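PDB 2GM3: universal stress protein A-like protein from Arabidopsis thaliana, which binds AMP as a member of the universal stress protein family, though its wider cellular role is not established. Local coordinates for residues Val93-Cys96 and His97-Gly100; Lys162-Ala165 and Asp166-Pro169. All coordinates share one frame; numbering follows the deposited sequence.

In the fold
Both contacts are local and lie at the surface, with nearest atoms about 13 Å apart. Contact 1 lies in the last two turns of helix 81-99 and the residue that follows. Contact 2 is a turn in the loop after strand 158-162, an outermost strand of the parallel sheet within this chain. Each rests on helix 25-39, contact 1 through K95, C96 and I99, contact 2 through R163, N164 and E167. Their chemistry differs. Contact 1 relies on regular helix bonds and a surface salt bridge. In contact 2 a hydroxyl and a backbone N-H share one carbonyl, and a carboxylate takes the N-H of the same residue. The side chain of its buried R163 is about 7 Å from the bound AMP.

Contact 1: residues Val93-Cys96 and His97-Gly100; sequences VNKC and HEIG
A Schellman motif at G100 closes helix 81-99, and the turn V93-C96 meets H97-G100 just before it. H97 N donates to V93 O at 2.9 Å, and E98 N donates to N94 O at the same distance. Both are regular i to i+4 helix bonds. G100 has a positive phi of 78°. Its N lies 2.9 Å from C96 O and makes a weak bond to H97 O.

The main contact between two side chains is K95 with E98, which run side by side in the same direction. K95 NZ forms a salt bridge with E98 OE1 at 3.5 Å. K95 CE is equally near that oxygen, because the lysine chain bends at chi2 and chi3. E98 has CG beside its own backbone N (chi1 -80°), which lays CG against N94 O at 3.2 Å. The I99 CG1 methylene touches C96 O at 3.7 Å. On the buried side C96 packs on F31 of helix 25-39 and on C103 of strand 102-109.

C96 thus faces the protein, while the charged ends of K95 and E98 meet at the surface; K95 also touches F31. The salt bridge is long, so it is probably a modest addition to the backbone bonds.

Contact 2: residues Lys162-Ala165 and Asp166-Pro169; sequences KRNA and DETP
N164 and E167 bracket a type I beta turn, with A165 and D166 at its corners. The tight part is built round N164. E167 N donates to N164 O at 3.2 Å, and T168 OG1 donates to the same oxygen at 2.7 Å. The two donors come from opposite faces of the carbonyl plane. E167 then folds back: CG sits between its backbone N and carbonyl carbon (chi1 67°), and the extended chain brings OE1 to N164 N at 2.9 Å through its anti lone pair. That oxygen also holds a salt bridge to R29 of helix 25-39. The side-chain amide of N164 lies 21° from the plane of the E167 carboxylate, with N164 ND2 3.6 Å from E167 OE1.

P169 CD sits over one face of the R163 guanidinium, toward its rim, 3.6 Å from R163 NH1. R163 NH1 bonds to D174 O and makes a salt bridge to D175, and NH2 bonds to P172 O.

The outer side is looser. A165 and D166 are exposed, and T168 N makes a weak bond to A165 O at 3.4 Å. With an alanine replacing E167, N164 N would probably lose its acceptor and R29 its carboxylate partner. The polar network thus ties the loop to helix 25-39, which supplies S26 and C27 to the AMP site.

Contact 1: residues Val93-Cys96 and His97-Gly100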
ATOM      1  N   VAL A  93      16.022   4.524 -11.902  1.00 57.46           N
ATOM      2  CA  VAL A  93      16.857   5.577 -11.373  1.00 56.86           C
ATOM      3  C   VAL A  93      16.796   6.776 -12.335  1.00 57.59           C
ATOM      4  O   VAL A  93      16.739   7.931 -11.907  1.00 57.73           O
ATOM      5  CB  VAL A  93      18.262   5.016 -11.074  1.00 57.06           C
ATOM      6  CG1 VAL A  93      19.375   6.136 -10.978  1.00 52.93           C
ATOM      7  CG2 VAL A  93      18.184   4.139  -9.812  1.00 55.05           C
ATOM      8  N   ASN A  94      16.738   6.493 -13.628  1.00 57.79           N
ATOM      9  CA  ASN A  94      16.580   7.555 -14.609  1.00 58.06           C
ATOM     10  C   ASN A  94      15.242   8.248 -14.456  1.00 58.24           C
ATOM     11  O   ASN A  94      15.169   9.470 -14.557  1.00 57.84           O
ATOM     12  CB  ASN A  94      16.781   7.027 -16.015  1.00 57.56           C
ATOM     13  CG  ASN A  94      18.243   6.971 -16.399  1.00 58.53           C
ATOM     14  OD1 ASN A  94      18.917   7.989 -16.435  1.00 61.28           O
ATOM     15  ND2 ASN A  94      18.736   5.788 -16.706  1.00 59.35           N
ATOM     16  N   LYS A  95      14.205   7.445 -14.177  1.00 58.82           N
ATOM     17  CA  LYS A  95      12.838   7.926 -13.994  1.00 59.32           C
ATOM     18  C   LYS A  95      12.756   8.870 -12.795  1.00 59.48           C
ATOM     19  O   LYS A  95      12.125   9.919 -12.871  1.00 59.72           O
ATOM     20  CB  LYS A  95      11.876   6.751 -13.810  1.00 59.41           C
ATOM     21  CG  LYS A  95      11.570   5.893 -15.060  1.00 60.27           C
ATOM     22  CD  LYS A  95      11.017   6.705 -16.230  1.00 63.63           C
ATOM     23  CE  LYS A  95      12.020   6.786 -17.365  1.00 65.13           C
ATOM     24  NZ  LYS A  95      11.391   7.295 -18.636  1.00 65.34           N
ATOM     25  N   CYS A  96      13.433   8.492 -11.712  1.00 59.38           N
ATOM     26  CA  CYS A  96      13.575   9.321 -10.522  1.00 59.48           C
ATOM     27  C   CYS A  96      14.358  10.608 -10.741  1.00 59.78           C
ATOM     28  O   CYS A  96      13.960  11.690 -10.272  1.00 59.96           O
ATOM     29  CB  CYS A  96      14.245   8.504  -9.435  1.00 59.01           C
ATOM     30  SG  CYS A  96      13.139   7.240  -8.833  1.00 57.79           S
ATOM     31  N   HIS A  97      15.476  10.486 -11.449  1.00 60.04           N
ATOM     32  CA  HIS A  97      16.346  11.620 -11.693  1.00 60.47           C
ATOM     33  C   HIS A  97      15.646  12.640 -12.586  1.00 60.91           C
ATOM     34  O   HIS A  97      15.795  13.845 -12.403  1.00 60.83           O
ATOM     35  CB  HIS A  97      17.666  11.148 -12.306  1.00 60.63           C
ATOM     36  CG  HIS A  97      18.679  12.243 -12.490  1.00 60.45           C
ATOM     37  ND1 HIS A  97      19.466  12.709 -11.459  1.00 60.10           N
ATOM     38  CD2 HIS A  97      19.034  12.956 -13.587  1.00 58.64           C
ATOM     39  CE1 HIS A  97      20.265  13.661 -11.913  1.00 60.19           C
ATOM     40  NE2 HIS A  97      20.018  13.831 -13.198  1.00 59.77           N
ATOM     41  N   GLU A  98      14.866  12.150 -13.542  1.00 61.44           N
ATOM     42  CA  GLU A  98      14.167  13.021 -14.475  1.00 62.01           C
ATOM     43  C   GLU A  98      13.215  13.983 -13.789  1.00 61.85           C
ATOM     44  O   GLU A  98      13.130  15.135 -14.193  1.00 61.81           O
ATOM     45  CB  GLU A  98      13.448  12.204 -15.551  1.00 62.37           C
ATOM     46  CG  GLU A  98      14.408  11.755 -16.623  1.00 63.80           C
ATOM     47  CD  GLU A  98      13.766  10.880 -17.664  1.00 66.59           C
ATOM     48  OE1 GLU A  98      12.776  10.187 -17.315  1.00 66.03           O
ATOM     49  OE2 GLU A  98      14.269  10.899 -18.828  1.00 67.57           O
ATOM     50  N   ILE A  99      12.514  13.511 -12.757  1.00 61.79           N
ATOM     51  CA  ILE A  99      11.598  14.371 -12.031  1.00 61.80           C
ATOM     52  C   ILE A  99      12.180  14.914 -10.718  1.00 61.52           C
ATOM     53  O   ILE A  99      11.502  15.619  -9.960  1.00 61.65           O
ATOM     54  CB  ILE A  99      10.250  13.667 -11.825  1.00 62.47           C
ATOM     55  CG1 ILE A  99      10.372  12.516 -10.843  1.00 61.43           C
ATOM     56  CG2 ILE A  99       9.691  13.193 -13.190  1.00 63.35           C
ATOM     57  CD1 ILE A  99       9.019  11.986 -10.433  1.00 63.93           C
ATOM     58  N   GLY A 100      13.442  14.583 -10.458  1.00 61.08           N
ATOM     59  CA  GLY A 100      14.170  15.105  -9.300  1.00 60.50           C
ATOM     60  C   GLY A 100      13.879  14.467  -7.937  1.00 60.40           C
ATOM     61  O   GLY A 100      14.142  15.089  -6.902  1.00 60.38           O
TER

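Contact 2: residues Lys162-Ala165 and Asp166-Pro169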
ATOM      1  N   LYS A 162      -2.251  -2.774  -8.838  1.00 57.88           N
ATOM      2  CA  LYS A 162      -2.543  -3.673  -9.936  1.00 58.18           C
ATOM      3  C   LYS A 162      -2.476  -2.896 -11.217  1.00 58.40           C
ATOM      4  O   LYS A 162      -2.531  -1.682 -11.196  1.00 59.06           O
ATOM      5  CB  LYS A 162      -3.935  -4.276  -9.825  1.00 57.82           C
ATOM      6  CG  LYS A 162      -4.052  -5.319  -8.723  1.00 60.24           C
ATOM      7  CD  LYS A 162      -5.535  -5.575  -8.391  1.00 60.99           C
ATOM      8  CE  LYS A 162      -5.706  -6.340  -7.075  1.00 64.20           C
ATOM      9  NZ  LYS A 162      -6.932  -5.820  -6.300  1.00 66.56           N
ATOM     10  N   ARG A 163      -2.360  -3.595 -12.340  1.00 58.64           N
ATOM     11  CA  ARG A 163      -2.176  -2.977 -13.637  1.00 58.41           C
ATOM     12  C   ARG A 163      -3.491  -2.442 -14.135  1.00 59.39           C
ATOM     13  O   ARG A 163      -4.547  -2.886 -13.697  1.00 59.84           O
ATOM     14  CB  ARG A 163      -1.621  -4.006 -14.629  1.00 58.15           C
ATOM     15  CG  ARG A 163      -0.178  -4.448 -14.268  1.00 57.68           C
ATOM     16  CD  ARG A 163       0.245  -5.706 -14.964  1.00 53.76           C
ATOM     17  NE  ARG A 163      -0.682  -6.771 -14.668  1.00 54.83           N
ATOM     18  CZ  ARG A 163      -0.452  -8.032 -14.959  1.00 55.92           C
ATOM     19  NH1 ARG A 163       0.696  -8.369 -15.557  1.00 56.03           N
ATOM     20  NH2 ARG A 163      -1.369  -8.945 -14.669  1.00 55.61           N
ATOM     21  N   ASN A 164      -3.438  -1.479 -15.050  1.00 59.83           N
ATOM     22  CA  ASN A 164      -4.636  -1.026 -15.740  1.00 60.40           C
ATOM     23  C   ASN A 164      -5.168  -2.163 -16.587  1.00 60.49           C
ATOM     24  O   ASN A 164      -4.417  -3.007 -17.051  1.00 60.67           O
ATOM     25  CB  ASN A 164      -4.331   0.198 -16.629  1.00 60.77           C
ATOM     26  CG  ASN A 164      -3.792   1.401 -15.826  1.00 63.54           C
ATOM     27  OD1 ASN A 164      -4.076   1.545 -14.628  1.00 66.02           O
ATOM     28  ND2 ASN A 164      -3.015   2.260 -16.483  1.00 64.17           N
ATOM     29  N   ALA A 165      -6.476  -2.180 -16.797  1.00 60.79           N
ATOM     30  CA  ALA A 165      -7.101  -3.172 -17.651  1.00 60.78           C
ATOM     31  C   ALA A 165      -6.437  -3.217 -19.029  1.00 60.96           C
ATOM     32  O   ALA A 165      -6.264  -4.295 -19.618  1.00 61.19           O
ATOM     33  CB  ALA A 165      -8.601  -2.877 -17.806  1.00 60.54           C
ATOM     34  N   ASP A 166      -6.071  -2.048 -19.549  1.00 60.88           N
ATOM     35  CA  ASP A 166      -5.631  -1.964 -20.945  1.00 60.99           C
ATOM     36  C   ASP A 166      -4.163  -2.341 -21.135  1.00 60.46           C
ATOM     37  O   ASP A 166      -3.662  -2.345 -22.259  1.00 60.63           O
ATOM     38  CB  ASP A 166      -5.949  -0.592 -21.578  1.00 61.81           C
ATOM     39  CG  ASP A 166      -5.125   0.548 -20.967  1.00 63.40           C
ATOM     40  OD1 ASP A 166      -5.328   1.722 -21.372  1.00 64.69           O
ATOM     41  OD2 ASP A 166      -4.272   0.268 -20.096  1.00 64.82           O
ATOM     42  N   GLU A 167      -3.473  -2.655 -20.047  1.00 59.67           N
ATOM     43  CA  GLU A 167      -2.092  -3.120 -20.141  1.00 59.00           C
ATOM     44  C   GLU A 167      -1.924  -4.505 -19.525  1.00 58.50           C
ATOM     45  O   GLU A 167      -0.823  -5.014 -19.436  1.00 58.76           O
ATOM     46  CB  GLU A 167      -1.138  -2.132 -19.476  1.00 58.59           C
ATOM     47  CG  GLU A 167      -1.333  -2.077 -17.995  1.00 59.33           C
ATOM     48  CD  GLU A 167      -0.489  -1.048 -17.307  1.00 59.93           C
ATOM     49  OE1 GLU A 167      -0.884  -0.687 -16.175  1.00 58.94           O
ATOM     50  OE2 GLU A 167       0.542  -0.606 -17.891  1.00 60.81           O
ATOM     51  N   THR A 168      -3.027  -5.096 -19.088  1.00 58.13           N
ATOM     52  CA  THR A 168      -3.027  -6.438 -18.544  1.00 57.56           C
ATOM     53  C   THR A 168      -3.044  -7.438 -19.703  1.00 56.83           C
ATOM     54  O   THR A 168      -3.940  -7.382 -20.536  1.00 56.77           O
ATOM     55  CB  THR A 168      -4.233  -6.623 -17.615  1.00 57.63           C
ATOM     56  OG1 THR A 168      -4.142  -5.659 -16.567  1.00 57.73           O
ATOM     57  CG2 THR A 168      -4.247  -8.033 -16.998  1.00 58.45           C
ATOM     58  N   PRO A 169      -2.034  -8.336 -19.768  1.00 56.53           N
ATOM     59  CA  PRO A 169      -1.965  -9.287 -20.874  1.00 56.32           C
ATOM     60  C   PRO A 169      -3.085 -10.302 -20.729  1.00 56.34           C
ATOM     61  O   PRO A 169      -3.570 -10.539 -19.618  1.00 56.30           O
ATOM     62  CB  PRO A 169      -0.596  -9.965 -20.697  1.00 56.27           C
ATOM     63  CG  PRO A 169       0.139  -9.164 -19.666  1.00 56.28           C
ATOM     64  CD  PRO A 169      -0.919  -8.531 -18.814  1.00 56.50           C
TER